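Putative poly(3-hydroxybutyrate) depolymerase LpqC (Bordetella parapertussis 12822, PDB 3D0K) probably hydrolyses ester bonds of poly(3-hydroxybutyrate) or related esters, as a putative depolymerase with an alpha/beta-hydrolase-like fold. Local coordinates at residues A[103-107]-A[184-188]; A[175-180]-A[240-244]; A[201-207]-A[257-261]; A[208-214]-A[261-267]. All coordinates share one frame. Residue numbers count along the deposited sequence, not the author numbering.

Contact 1: residues A[103-107]-A[184-188]; sequences NGRAF and HRFPE
The F186 ring reaches to 103-107 and lies beside N103, A106 and F107. Neither segment is helix or strand. The closest CA pairs are N103 with P187 (6.4 Å) and A106 with F186 (8.2 Å). G104 and R105 have positive phi (73° and 50°), which turns the chain so that A106 and F107 direct CB toward 184-188. F186 has chi1 t, and the peptide bond from F186 to P187 is cis. The edge of the F186 ring meets N103 O at CE2 (3.3 Å). A106 CB is 3.6 Å from F186 CE2. F107, with chi1 m, places CZ 3.4 Å from F186 O and CE1 4.0 Å from F186 CD2. R185 CG is 4.2 Å from F107 CZ. P187 CG meets N103 OD1 at 3.7 Å. W119 and R156 border F186. The loop before helix 122-133 meets the loop between strand 168-172 and helix 197-205, beside helix 149-160. No hydrogen bond crosses the contact, so the loops meet through apolar contact and ring edges near carbonyl oxygens.

Contact 2: residues A[175-180]-A[240-244]; sequences GWYTLP and RARHY. With SO4 (sulfate ion), chain E.
Two tyrosine rings, Y177 and Y244, lie almost flat on each other in an offset stack. Their centroids are 4.3 Å apart and their planes are at 20°. Y244 CB also makes a CH-pi contact, 3.6 Å from the Y177 ring centroid. Y177 has chi1 m and Y244 chi1 t. The loop after strand 168-172, extended from W176 to L179, packs on helix 237-255, the crossover helix between parallel strands 209-213 and 262-266. W176 CA is 6.3 Å from R240 CA, and L179 CA is 6.6 Å from Y244 CA. R240 is extended, and its NH1 donates to G175 O at 2.8 Å. Water 1 is 2.7 Å from both T178 O and Y244 OH. G175 N gives a weak hydrogen bond to O1 of a sulfate (2.9 Å), probably from the crystallisation liquor, which Q152 and R237 also hold. G175 is near the probable S148 nucleophile elbow. Stacked rings fill this buried contact, while R240 and a water satisfy the carbonyls of G175 and T178.

Contact 3: residues A[201-207]-A[257-261]; sequences ARLLAYP and LPFGW
This contact joins two crossover connections of an alpha/beta fold: the end of helix 197-205 meets the loop that leads into strand 262-266. Residues 201-205 are helical, and Y206 is the first to leave helical phi/psi (-67/138). Segment 257-261 is loop. The CA atoms of A201 and L257 are 7.0 Å apart, and those of P207 and G260 close to 4.2 Å. L204, chi1 m and chi2 t, is the central side chain. L204 CD1 is 4.2 Å from L257 CD1, and L204 CD2 is 4.2 Å from F259 CD1 and 3.9 Å from W261 CZ2. L257 is also m, t and sets CD1 3.9 Å from A201 CB. L203, chi1 t and chi2 p, puts CG 3.8 Å from W261 CZ2. W261 has chi1 m and chi2 -7°, which brings its indole back to the helix end. L204 O accepts from G260 N at 2.9 Å. G260 packs so tightly that a CB would clash with A205 O. Water 2 donates to A201 O (2.9 Å) and P258 O (2.8 Å). Y206 OH bonds to F166 O. W261 NE1 donates to L203 O at 2.8 Å, with an angle of 162°.

Contact 4: residues A[208-214]-A[261-267]; sequences MTILAGD and WQLQVVP
Strands 209-213 and 262-266 run parallel, their axes 4.5 Å apart at closest and crossing at -23°. The register pairs T209 with Q262, I210 with L263, L211 with Q264, A212 with V265 and G213 with V266, at CA distances of 4.6 to 5.0 Å. Six backbone hydrogen bonds join them: Q262 N to M208 O (3.0 Å), I210 N to Q262 O (2.8 Å), Q264 N to I210 O (2.8 Å), A212 N to Q264 O (3.0 Å), V266 N to A212 O (2.7 Å) and D214 N to V266 O (3.1 Å). I210 (chi1 m), L263 (t), A212 and V265 share one face, under helix 237-255. I210 CG2 is 3.7 Å from L263 CD1, and I210 CD1 is 3.9 Å from W261 CE3. On the other face L211 (t, p) sets CD1 3.5 Å from V266 CG2, against helix 273-286. Selenomethionine M208 makes a Met-aromatic contact, with SE 5.5 Å from the five-membered ring centroid of W261. D214, chi1 p, bonds to G268 N through OD1. Strand 262-266 is an edge strand. Such a parallel strand pair between helices is typical of the alpha/beta-hydrolase sheet, and leads toward the probable triad residues D216 and H271.

Overall arrangement
From the N terminus, the chain first passes 103-107, after helix 97-100. Contact 1 closes 77 residues later at 184-188. Contact 2 opens inside that span, at 175-180, and closes on helix 237-255, so the two cross. They touch where T178 and L179 bond to P187 and E188. Contacts 3 and 4 open next, one after the other, at helix 197-205 and strand 209-213. Contact 1 closes before either opens. They close in the same order at 257-261 and 261-267, so they cross each other and contact 2, and share W261. Together the contacts tie the loops after helix 97-100 and strand 168-172, through helix 237-255, and the end of helix 197-205 to the edge of the sheet.

Contact 1: residues A[103-107]-A[184-188]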
loop_
_atom_site.group_PDB
_atom_site.type_symbol
_atom_site.label_atom_id
_atom_site.label_comp_id
_atom_site.label_asym_id
_atom_site.label_seq_id
_atom_site.Cartn_x
_atom_site.Cartn_y
_atom_site.Cartn_z
ATOM N N ASN A 103 -1.231 -9.542 -6.023
ATOM C CA ASN A 103 -0.070 -10.442 -6.080
ATOM C C ASN A 103 1.077 -9.926 -6.969
ATOM O O ASN A 103 2.103 -10.629 -7.163
ATOM C CB ASN A 103 -0.453 -11.864 -6.574
ATOM C CG ASN A 103 -1.581 -12.532 -5.751
ATOM O OD1 ASN A 103 -2.070 -13.633 -6.117
ATOM N ND2 ASN A 103 -2.013 -11.886 -4.682
ATOM N N GLY A 104 0.918 -8.717 -7.508
ATOM C CA GLY A 104 2.078 -8.028 -8.131
ATOM C C GLY A 104 2.552 -8.593 -9.491
ATOM O O GLY A 104 3.656 -8.279 -9.935
ATOM N N ARG A 105 1.736 -9.405 -10.148
ATOM C CA ARG A 105 2.175 -10.094 -11.400
ATOM C C ARG A 105 3.552 -10.794 -11.191
ATOM O O ARG A 105 4.477 -10.616 -12.001
ATOM C CB ARG A 105 2.282 -9.082 -12.577
ATOM C CG ARG A 105 1.062 -8.943 -13.406
ATOM C CD ARG A 105 1.240 -8.119 -14.689
ATOM N NE ARG A 105 1.780 -8.935 -15.740
ATOM C CZ ARG A 105 2.957 -8.750 -16.330
ATOM N NH1 ARG A 105 3.359 -9.603 -17.260
ATOM N NH2 ARG A 105 3.728 -7.725 -16.005
ATOM N N ALA A 106 3.694 -11.508 -10.069
ATOM C CA ALA A 106 4.972 -12.093 -9.660
ATOM C C ALA A 106 5.396 -13.245 -10.594
ATOM O O ALA A 106 6.579 -13.609 -10.653
ATOM C CB ALA A 106 4.904 -12.586 -8.262
ATOM N N PHE A 107 4.431 -13.840 -11.279
ATOM C CA PHE A 107 4.703 -15.019 -12.104
ATOM C C PHE A 107 4.458 -14.737 -13.540
ATOM O O PHE A 107 3.573 -13.973 -13.855
ATOM C CB PHE A 107 3.838 -16.200 -11.673
ATOM C CG PHE A 107 4.126 -16.652 -10.295
ATOM C CD1 PHE A 107 3.301 -16.263 -9.244
ATOM C CD2 PHE A 107 5.250 -17.442 -10.033
ATOM C CE1 PHE A 107 3.593 -16.652 -7.935
ATOM C CE2 PHE A 107 5.546 -17.852 -8.741
ATOM C CZ PHE A 107 4.699 -17.460 -7.676
ATOM N N HIS A 184 6.291 -21.547 2.268
ATOM C CA HIS A 184 5.200 -21.575 1.286
ATOM C C HIS A 184 5.577 -20.734 0.089
ATOM O O HIS A 184 6.310 -19.737 0.224
ATOM C CB HIS A 184 3.892 -21.058 1.894
ATOM C CG HIS A 184 3.609 -21.630 3.238
ATOM N ND1 HIS A 184 3.590 -20.864 4.386
ATOM C CD2 HIS A 184 3.404 -22.907 3.631
ATOM C CE1 HIS A 184 3.348 -21.646 5.423
ATOM N NE2 HIS A 184 3.243 -22.888 4.993
ATOM N N ARG A 185 5.079 -21.156 -1.088
ATOM C CA ARG A 185 5.286 -20.408 -2.313
ATOM C C ARG A 185 4.469 -19.125 -2.229
ATOM O O ARG A 185 3.362 -19.104 -1.691
ATOM C CB ARG A 185 4.805 -21.217 -3.514
ATOM C CG ARG A 185 5.082 -20.565 -4.914
ATOM C CD ARG A 185 4.875 -21.622 -6.018
ATOM N NE ARG A 185 5.961 -22.615 -5.906
ATOM C CZ ARG A 185 7.119 -22.523 -6.578
ATOM N NH1 ARG A 185 7.301 -21.504 -7.435
ATOM N NH2 ARG A 185 8.077 -23.448 -6.426
ATOM N N PHE A 186 5.038 -18.069 -2.753
ATOM C CA PHE A 186 4.295 -16.834 -2.959
ATOM C C PHE A 186 3.002 -17.100 -3.759
ATOM O O PHE A 186 3.016 -17.890 -4.710
ATOM C CB PHE A 186 5.226 -15.847 -3.633
ATOM C CG PHE A 186 4.679 -14.469 -3.749
ATOM C CD1 PHE A 186 4.887 -13.551 -2.728
ATOM C CD2 PHE A 186 3.953 -14.077 -4.893
ATOM C CE1 PHE A 186 4.379 -12.224 -2.810
ATOM C CE2 PHE A 186 3.412 -12.762 -4.988
ATOM C CZ PHE A 186 3.656 -11.825 -3.961
ATOM N N PRO A 187 1.871 -16.450 -3.391
ATOM C CA PRO A 187 1.785 -15.379 -2.387
ATOM C C PRO A 187 1.546 -15.851 -0.927
ATOM O O PRO A 187 1.414 -15.000 -0.040
ATOM C CB PRO A 187 0.626 -14.543 -2.898
ATOM C CG PRO A 187 -0.315 -15.579 -3.551
ATOM C CD PRO A 187 0.553 -16.725 -4.014
ATOM N N GLU A 188 1.496 -17.163 -0.664
ATOM C CA GLU A 188 1.253 -17.592 0.724
ATOM C C GLU A 188 2.481 -17.313 1.615
ATOM O O GLU A 188 2.337 -16.900 2.796
ATOM C CB GLU A 188 0.784 -19.066 0.842
ATOM C CG GLU A 188 0.468 -19.371 2.340
ATOM C CD GLU A 188 0.055 -20.811 2.633
ATOM O OE1 GLU A 188 -0.520 -21.044 3.732
ATOM O OE2 GLU A 188 0.291 -21.706 1.784
#

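Contact 2: residues A[175-180]-A[240-244]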
loop_
_atom_site.group_PDB
_atom_site.type_symbol
_atom_site.label_atom_id
_atom_site.label_comp_id
_atom_site.label_asym_id
_atom_site.label_seq_id
_atom_site.Cartn_x
_atom_site.Cartn_y
_atom_site.Cartn_z
ATOM N N GLY A 175 -6.991 -8.330 3.214
ATOM C CA GLY A 175 -7.859 -9.524 3.265
ATOM C C GLY A 175 -7.083 -10.770 3.720
ATOM O O GLY A 175 -7.645 -11.620 4.389
ATOM N N TRP A 176 -5.802 -10.880 3.362
ATOM C CA TRP A 176 -4.952 -11.979 3.834
ATOM C C TRP A 176 -3.488 -11.598 3.528
ATOM O O TRP A 176 -3.243 -10.581 2.899
ATOM C CB TRP A 176 -5.333 -13.333 3.171
ATOM C CG TRP A 176 -4.835 -13.505 1.795
ATOM C CD1 TRP A 176 -5.195 -12.767 0.686
ATOM C CD2 TRP A 176 -3.893 -14.490 1.333
ATOM N NE1 TRP A 176 -4.512 -13.230 -0.415
ATOM C CE2 TRP A 176 -3.737 -14.299 -0.061
ATOM C CE3 TRP A 176 -3.201 -15.542 1.954
ATOM C CZ2 TRP A 176 -2.870 -15.090 -0.850
ATOM C CZ3 TRP A 176 -2.337 -16.359 1.146
ATOM C CH2 TRP A 176 -2.191 -16.116 -0.222
ATOM N N TYR A 177 -2.542 -12.415 3.966
ATOM C CA TYR A 177 -1.160 -11.961 4.012
ATOM C C TYR A 177 -0.228 -13.004 3.419
ATOM O O TYR A 177 -0.398 -14.228 3.577
ATOM C CB TYR A 177 -0.729 -11.733 5.474
ATOM C CG TYR A 177 -1.460 -10.632 6.199
ATOM C CD1 TYR A 177 -0.889 -9.335 6.296
ATOM C CD2 TYR A 177 -2.745 -10.848 6.738
ATOM C CE1 TYR A 177 -1.552 -8.314 6.942
ATOM C CE2 TYR A 177 -3.426 -9.813 7.386
ATOM C CZ TYR A 177 -2.801 -8.559 7.478
ATOM O OH TYR A 177 -3.460 -7.549 8.108
ATOM N N THR A 178 0.838 -12.495 2.834
ATOM C CA THR A 178 2.021 -13.323 2.525
ATOM C C THR A 178 2.785 -13.441 3.852
ATOM O O THR A 178 3.269 -12.429 4.409
ATOM C CB THR A 178 2.935 -12.547 1.544
ATOM O OG1 THR A 178 2.289 -12.480 0.246
ATOM C CG2 THR A 178 4.259 -13.315 1.352
ATOM N N LEU A 179 2.942 -14.660 4.337
ATOM C CA LEU A 179 3.596 -14.845 5.631
ATOM C C LEU A 179 5.111 -14.747 5.485
ATOM O O LEU A 179 5.633 -15.109 4.455
ATOM C CB LEU A 179 3.236 -16.236 6.171
ATOM C CG LEU A 179 1.738 -16.436 6.313
ATOM C CD1 LEU A 179 1.443 -17.913 6.686
ATOM C CD2 LEU A 179 1.220 -15.461 7.366
ATOM N N PRO A 180 5.807 -14.276 6.533
ATOM C CA PRO A 180 7.263 -13.999 6.451
ATOM C C PRO A 180 8.044 -15.306 6.666
ATOM O O PRO A 180 8.689 -15.516 7.704
ATOM C CB PRO A 180 7.485 -12.989 7.581
ATOM C CG PRO A 180 6.388 -13.357 8.584
ATOM C CD PRO A 180 5.235 -13.891 7.839
ATOM N N ARG A 240 -6.820 -12.115 10.969
ATOM C CA ARG A 240 -5.674 -12.330 10.111
ATOM C C ARG A 240 -4.572 -11.326 10.370
ATOM O O ARG A 240 -3.367 -11.667 10.252
ATOM C CB ARG A 240 -6.077 -12.304 8.636
ATOM C CG ARG A 240 -7.044 -13.393 8.343
ATOM C CD ARG A 240 -7.475 -13.483 6.870
ATOM N NE ARG A 240 -8.494 -14.530 6.765
ATOM C CZ ARG A 240 -9.276 -14.735 5.705
ATOM N NH1 ARG A 240 -9.176 -13.962 4.638
ATOM N NH2 ARG A 240 -10.191 -15.696 5.718
ATOM N N ALA A 241 -4.964 -10.089 10.677
ATOM C CA ALA A 241 -4.005 -9.023 11.018
ATOM C C ALA A 241 -3.162 -9.430 12.245
ATOM O O ALA A 241 -1.934 -9.348 12.244
ATOM C CB ALA A 241 -4.758 -7.684 11.290
ATOM N N ARG A 242 -3.811 -9.982 13.264
ATOM C CA ARG A 242 -3.108 -10.428 14.477
ATOM C C ARG A 242 -2.198 -11.621 14.183
ATOM O O ARG A 242 -1.099 -11.735 14.727
ATOM C CB ARG A 242 -4.106 -10.861 15.570
ATOM C CG ARG A 242 -5.148 -9.811 15.958
ATOM C CD ARG A 242 -5.566 -10.023 17.473
ATOM N NE ARG A 242 -4.599 -9.254 18.265
ATOM C CZ ARG A 242 -4.823 -8.064 18.831
ATOM N NH1 ARG A 242 -3.834 -7.457 19.486
ATOM N NH2 ARG A 242 -6.025 -7.484 18.776
ATOM N N HIS A 243 -2.667 -12.498 13.314
ATOM C CA HIS A 243 -1.927 -13.687 12.900
ATOM C C HIS A 243 -0.635 -13.225 12.197
ATOM O O HIS A 243 0.434 -13.759 12.496
ATOM C CB HIS A 243 -2.807 -14.526 11.983
ATOM C CG HIS A 243 -2.213 -15.840 11.567
ATOM N ND1 HIS A 243 -1.373 -15.962 10.479
ATOM C CD2 HIS A 243 -2.364 -17.089 12.063
ATOM C CE1 HIS A 243 -1.019 -17.233 10.330
ATOM N NE2 HIS A 243 -1.605 -17.940 11.280
ATOM N N TYR A 244 -0.742 -12.266 11.273
ATOM C CA TYR A 244 0.431 -11.766 10.532
ATOM C C TYR A 244 1.479 -11.151 11.455
ATOM O O TYR A 244 2.688 -11.459 11.370
ATOM C CB TYR A 244 -0.019 -10.735 9.476
ATOM C CG TYR A 244 1.074 -10.174 8.610
ATOM C CD1 TYR A 244 1.849 -10.996 7.749
ATOM C CD2 TYR A 244 1.280 -8.776 8.574
ATOM C CE1 TYR A 244 2.853 -10.410 6.911
ATOM C CE2 TYR A 244 2.217 -8.224 7.728
ATOM C CZ TYR A 244 2.993 -9.054 6.912
ATOM O OH TYR A 244 3.918 -8.453 6.069
HETATM S S SO4 E . -9.469 -7.947 0.342
HETATM O O1 SO4 E . -8.124 -7.512 0.722
HETATM O O2 SO4 E . -9.303 -9.190 -0.427
HETATM O O3 SO4 E . -10.356 -8.232 1.433
HETATM O O4 SO4 E . -10.092 -7.071 -0.629
HETATM O O HOH W 1 4.961 -10.263 4.397
#

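Contact 3: residues A[201-207]-A[257-261]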
loop_
_atom_site.group_PDB
_atom_site.type_symbol
_atom_site.label_atom_id
_atom_site.label_comp_id
_atom_site.label_asym_id
_atom_site.label_seq_id
_atom_site.Cartn_x
_atom_site.Cartn_y
_atom_site.Cartn_z
ATOM N N ALA A 201 14.850 -10.060 6.167
ATOM C CA ALA A 201 15.415 -9.277 7.272
ATOM C C ALA A 201 14.984 -7.820 7.138
ATOM O O ALA A 201 14.578 -7.199 8.116
ATOM C CB ALA A 201 16.952 -9.377 7.291
ATOM N N ARG A 202 15.058 -7.270 5.926
ATOM C CA ARG A 202 14.686 -5.864 5.727
ATOM C C ARG A 202 13.195 -5.636 5.990
ATOM O O ARG A 202 12.805 -4.606 6.625
ATOM C CB ARG A 202 14.984 -5.425 4.303
ATOM C CG ARG A 202 16.462 -5.390 3.953
ATOM C CD ARG A 202 16.467 -5.235 2.450
ATOM N NE ARG A 202 17.599 -5.826 1.737
ATOM C CZ ARG A 202 18.864 -5.459 1.908
ATOM N NH1 ARG A 202 19.181 -4.521 2.806
ATOM N NH2 ARG A 202 19.820 -6.060 1.203
ATOM N N LEU A 203 12.376 -6.586 5.529
ATOM C CA LEU A 203 10.909 -6.538 5.827
ATOM C C LEU A 203 10.635 -6.475 7.309
ATOM O O LEU A 203 9.850 -5.618 7.806
ATOM C CB LEU A 203 10.202 -7.748 5.198
ATOM C CG LEU A 203 8.737 -7.999 5.561
ATOM C CD1 LEU A 203 7.863 -6.851 5.008
ATOM C CD2 LEU A 203 8.291 -9.383 5.121
ATOM N N LEU A 204 11.207 -7.436 8.046
ATOM C CA LEU A 204 11.037 -7.502 9.485
ATOM C C LEU A 204 11.485 -6.275 10.257
ATOM O O LEU A 204 10.865 -5.927 11.235
ATOM C CB LEU A 204 11.699 -8.776 10.056
ATOM C CG LEU A 204 11.077 -10.119 9.619
ATOM C CD1 LEU A 204 11.964 -11.294 10.035
ATOM C CD2 LEU A 204 9.631 -10.296 10.192
ATOM N N ALA A 205 12.545 -5.608 9.797
ATOM C CA ALA A 205 13.122 -4.469 10.504
ATOM C C ALA A 205 12.279 -3.213 10.340
ATOM O O ALA A 205 12.301 -2.306 11.203
ATOM C CB ALA A 205 14.546 -4.208 9.995
ATOM N N TYR A 206 11.569 -3.134 9.207
ATOM C CA TYR A 206 10.930 -1.886 8.814
ATOM C C TYR A 206 9.803 -1.558 9.801
ATOM O O TYR A 206 9.058 -2.457 10.204
ATOM C CB TYR A 206 10.402 -1.959 7.367
ATOM C CG TYR A 206 10.047 -0.533 6.861
ATOM C CD1 TYR A 206 8.810 0.026 7.143
ATOM C CD2 TYR A 206 10.987 0.252 6.156
ATOM C CE1 TYR A 206 8.486 1.303 6.746
ATOM C CE2 TYR A 206 10.666 1.553 5.736
ATOM C CZ TYR A 206 9.395 2.064 6.036
ATOM O OH TYR A 206 9.051 3.339 5.616
ATOM N N PRO A 207 9.666 -0.283 10.200
ATOM C CA PRO A 207 8.553 0.060 11.127
ATOM C C PRO A 207 7.156 0.151 10.466
ATOM O O PRO A 207 6.460 1.176 10.590
ATOM C CB PRO A 207 8.997 1.406 11.705
ATOM C CG PRO A 207 9.695 2.073 10.505
ATOM C CD PRO A 207 10.520 0.891 9.899
ATOM N N LEU A 257 16.731 -11.357 14.847
ATOM C CA LEU A 257 16.659 -10.090 14.091
ATOM C C LEU A 257 15.858 -8.997 14.790
ATOM O O LEU A 257 14.914 -9.302 15.513
ATOM C CB LEU A 257 16.054 -10.286 12.676
ATOM C CG LEU A 257 16.963 -11.019 11.681
ATOM C CD1 LEU A 257 16.155 -11.464 10.482
ATOM C CD2 LEU A 257 18.249 -10.228 11.251
ATOM N N PRO A 258 16.238 -7.721 14.548
ATOM C CA PRO A 258 15.328 -6.631 14.990
ATOM C C PRO A 258 13.938 -6.688 14.295
ATOM O O PRO A 258 13.827 -7.086 13.101
ATOM C CB PRO A 258 16.069 -5.333 14.631
ATOM C CG PRO A 258 17.251 -5.721 13.782
ATOM C CD PRO A 258 17.464 -7.228 13.869
ATOM N N PHE A 259 12.891 -6.336 15.060
ATOM C CA PHE A 259 11.517 -6.407 14.577
ATOM C C PHE A 259 10.844 -5.054 14.768
ATOM O O PHE A 259 10.700 -4.593 15.897
ATOM C CB PHE A 259 10.764 -7.451 15.372
ATOM C CG PHE A 259 9.324 -7.623 14.975
ATOM C CD1 PHE A 259 8.989 -8.093 13.692
ATOM C CD2 PHE A 259 8.301 -7.429 15.928
ATOM C CE1 PHE A 259 7.665 -8.288 13.344
ATOM C CE2 PHE A 259 6.934 -7.631 15.569
ATOM C CZ PHE A 259 6.625 -8.063 14.312
ATOM N N GLY A 260 10.426 -4.445 13.661
ATOM C CA GLY A 260 9.958 -3.057 13.638
ATOM C C GLY A 260 8.449 -2.892 13.510
ATOM O O GLY A 260 7.938 -1.768 13.676
ATOM N N TRP A 261 7.722 -3.977 13.238
ATOM C CA TRP A 261 6.275 -3.821 12.936
ATOM C C TRP A 261 5.497 -3.359 14.150
ATOM O O TRP A 261 5.884 -3.630 15.277
ATOM C CB TRP A 261 5.643 -5.101 12.410
ATOM C CG TRP A 261 6.261 -5.715 11.213
ATOM C CD1 TRP A 261 7.300 -5.212 10.396
ATOM C CD2 TRP A 261 5.861 -6.949 10.634
ATOM N NE1 TRP A 261 7.543 -6.109 9.379
ATOM C CE2 TRP A 261 6.668 -7.164 9.488
ATOM C CE3 TRP A 261 4.869 -7.903 10.975
ATOM C CZ2 TRP A 261 6.561 -8.319 8.693
ATOM C CZ3 TRP A 261 4.727 -9.045 10.159
ATOM C CH2 TRP A 261 5.581 -9.255 9.047
HETATM O O HOH W 2 15.394 -7.467 10.860
#

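Contact 4: residues A[208-214]-A[261-267]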
loop_
_atom_site.group_PDB
_atom_site.type_symbol
_atom_site.label_atom_id
_atom_site.label_comp_id
_atom_site.label_asym_id
_atom_site.label_seq_id
_atom_site.Cartn_x
_atom_site.Cartn_y
_atom_site.Cartn_z
HETATM N N MSE A 208 6.745 -0.905 9.787
HETATM C CA MSE A 208 5.485 -0.911 9.091
HETATM C C MSE A 208 4.369 -0.936 10.119
HETATM O O MSE A 208 4.501 -1.665 11.072
HETATM C CB MSE A 208 5.387 -2.218 8.245
HETATM C CG MSE A 208 4.074 -2.252 7.489
HETATM SE SE MSE A 208 4.186 -3.701 6.120
HETATM C CE MSE A 208 5.901 -3.092 5.493
ATOM N N THR A 209 3.281 -0.173 9.915
ATOM C CA THR A 209 2.061 -0.277 10.739
ATOM C C THR A 209 1.092 -1.227 10.033
ATOM O O THR A 209 0.792 -1.086 8.831
ATOM C CB THR A 209 1.354 1.094 10.914
ATOM O OG1 THR A 209 2.272 2.023 11.474
ATOM C CG2 THR A 209 0.129 1.006 11.823
ATOM N N ILE A 210 0.581 -2.180 10.798
ATOM C CA ILE A 210 -0.542 -2.955 10.368
ATOM C C ILE A 210 -1.727 -2.322 11.026
ATOM O O ILE A 210 -1.820 -2.325 12.268
ATOM C CB ILE A 210 -0.413 -4.403 10.802
ATOM C CG1 ILE A 210 0.885 -5.001 10.195
ATOM C CG2 ILE A 210 -1.713 -5.163 10.475
ATOM C CD1 ILE A 210 1.376 -6.247 11.087
ATOM N N LEU A 211 -2.619 -1.720 10.219
ATOM C CA LEU A 211 -3.744 -0.972 10.799
ATOM C C LEU A 211 -5.006 -1.819 10.636
ATOM O O LEU A 211 -5.423 -2.117 9.492
ATOM C CB LEU A 211 -3.931 0.365 10.128
ATOM C CG LEU A 211 -4.801 1.457 10.728
ATOM C CD1 LEU A 211 -4.305 1.943 12.130
ATOM C CD2 LEU A 211 -4.854 2.698 9.779
ATOM N N ALA A 212 -5.581 -2.211 11.762
ATOM C CA ALA A 212 -6.662 -3.220 11.755
ATOM C C ALA A 212 -7.919 -2.706 12.476
ATOM O O ALA A 212 -7.873 -2.421 13.670
ATOM C CB ALA A 212 -6.154 -4.553 12.359
ATOM N N GLY A 213 -9.043 -2.603 11.759
ATOM C CA GLY A 213 -10.310 -2.217 12.389
ATOM C C GLY A 213 -10.833 -3.395 13.164
ATOM O O GLY A 213 -10.874 -4.529 12.645
ATOM N N ASP A 214 -11.217 -3.176 14.423
ATOM C CA ASP A 214 -11.679 -4.294 15.250
ATOM C C ASP A 214 -13.117 -4.733 14.996
ATOM O O ASP A 214 -13.602 -5.703 15.590
ATOM C CB ASP A 214 -11.370 -4.075 16.742
ATOM C CG ASP A 214 -12.268 -3.032 17.417
ATOM O OD1 ASP A 214 -13.268 -2.551 16.815
ATOM O OD2 ASP A 214 -11.955 -2.706 18.593
ATOM N N TRP A 261 7.722 -3.977 13.238
ATOM C CA TRP A 261 6.275 -3.821 12.936
ATOM C C TRP A 261 5.497 -3.359 14.150
ATOM O O TRP A 261 5.884 -3.630 15.277
ATOM C CB TRP A 261 5.643 -5.101 12.410
ATOM C CG TRP A 261 6.261 -5.715 11.213
ATOM C CD1 TRP A 261 7.300 -5.212 10.396
ATOM C CD2 TRP A 261 5.861 -6.949 10.634
ATOM N NE1 TRP A 261 7.543 -6.109 9.379
ATOM C CE2 TRP A 261 6.668 -7.164 9.488
ATOM C CE3 TRP A 261 4.869 -7.903 10.975
ATOM C CZ2 TRP A 261 6.561 -8.319 8.693
ATOM C CZ3 TRP A 261 4.727 -9.045 10.159
ATOM C CH2 TRP A 261 5.581 -9.255 9.047
ATOM N N GLN A 262 4.403 -2.625 13.907
ATOM C CA GLN A 262 3.486 -2.253 14.953
ATOM C C GLN A 262 2.102 -2.645 14.485
ATOM O O GLN A 262 1.721 -2.351 13.341
ATOM C CB GLN A 262 3.532 -0.737 15.187
ATOM C CG GLN A 262 4.970 -0.171 15.243
ATOM C CD GLN A 262 5.518 0.023 16.663
ATOM O OE1 GLN A 262 6.007 1.119 16.998
ATOM N NE2 GLN A 262 5.426 -1.012 17.509
ATOM N N LEU A 263 1.363 -3.292 15.370
ATOM C CA LEU A 263 -0.044 -3.593 15.174
ATOM C C LEU A 263 -0.906 -2.504 15.825
ATOM O O LEU A 263 -0.881 -2.315 17.050
ATOM C CB LEU A 263 -0.384 -4.981 15.744
ATOM C CG LEU A 263 -1.880 -5.362 15.624
ATOM C CD1 LEU A 263 -2.305 -5.541 14.140
ATOM C CD2 LEU A 263 -2.274 -6.634 16.416
ATOM N N GLN A 264 -1.663 -1.774 15.028
ATOM C CA GLN A 264 -2.475 -0.696 15.595
ATOM C C GLN A 264 -3.942 -1.023 15.392
ATOM O O GLN A 264 -4.426 -1.010 14.272
ATOM C CB GLN A 264 -2.098 0.649 14.919
ATOM C CG GLN A 264 -3.033 1.785 15.336
ATOM C CD GLN A 264 -2.873 2.150 16.796
ATOM O OE1 GLN A 264 -3.770 1.912 17.637
ATOM N NE2 GLN A 264 -1.735 2.746 17.115
ATOM N N VAL A 265 -4.655 -1.395 16.460
ATOM C CA VAL A 265 -6.056 -1.708 16.326
ATOM C C VAL A 265 -6.846 -0.413 16.318
ATOM O O VAL A 265 -6.606 0.464 17.142
ATOM C CB VAL A 265 -6.514 -2.583 17.501
ATOM C CG1 VAL A 265 -8.009 -2.915 17.382
ATOM C CG2 VAL A 265 -5.638 -3.868 17.525
ATOM N N VAL A 266 -7.791 -0.290 15.404
ATOM C CA VAL A 266 -8.721 0.843 15.395
ATOM C C VAL A 266 -10.087 0.451 16.028
ATOM O O VAL A 266 -10.855 -0.311 15.446
ATOM C CB VAL A 266 -8.898 1.412 13.971
ATOM C CG1 VAL A 266 -9.684 2.721 14.006
ATOM C CG2 VAL A 266 -7.557 1.670 13.313
ATOM N N PRO A 267 -10.401 0.997 17.224
ATOM C CA PRO A 267 -11.645 0.586 17.857
ATOM C C PRO A 267 -12.878 1.146 17.130
ATOM O O PRO A 267 -12.943 2.357 16.801
ATOM C CB PRO A 267 -11.530 1.128 19.300
ATOM C CG PRO A 267 -10.276 1.963 19.371
ATOM C CD PRO A 267 -9.660 2.009 17.998
#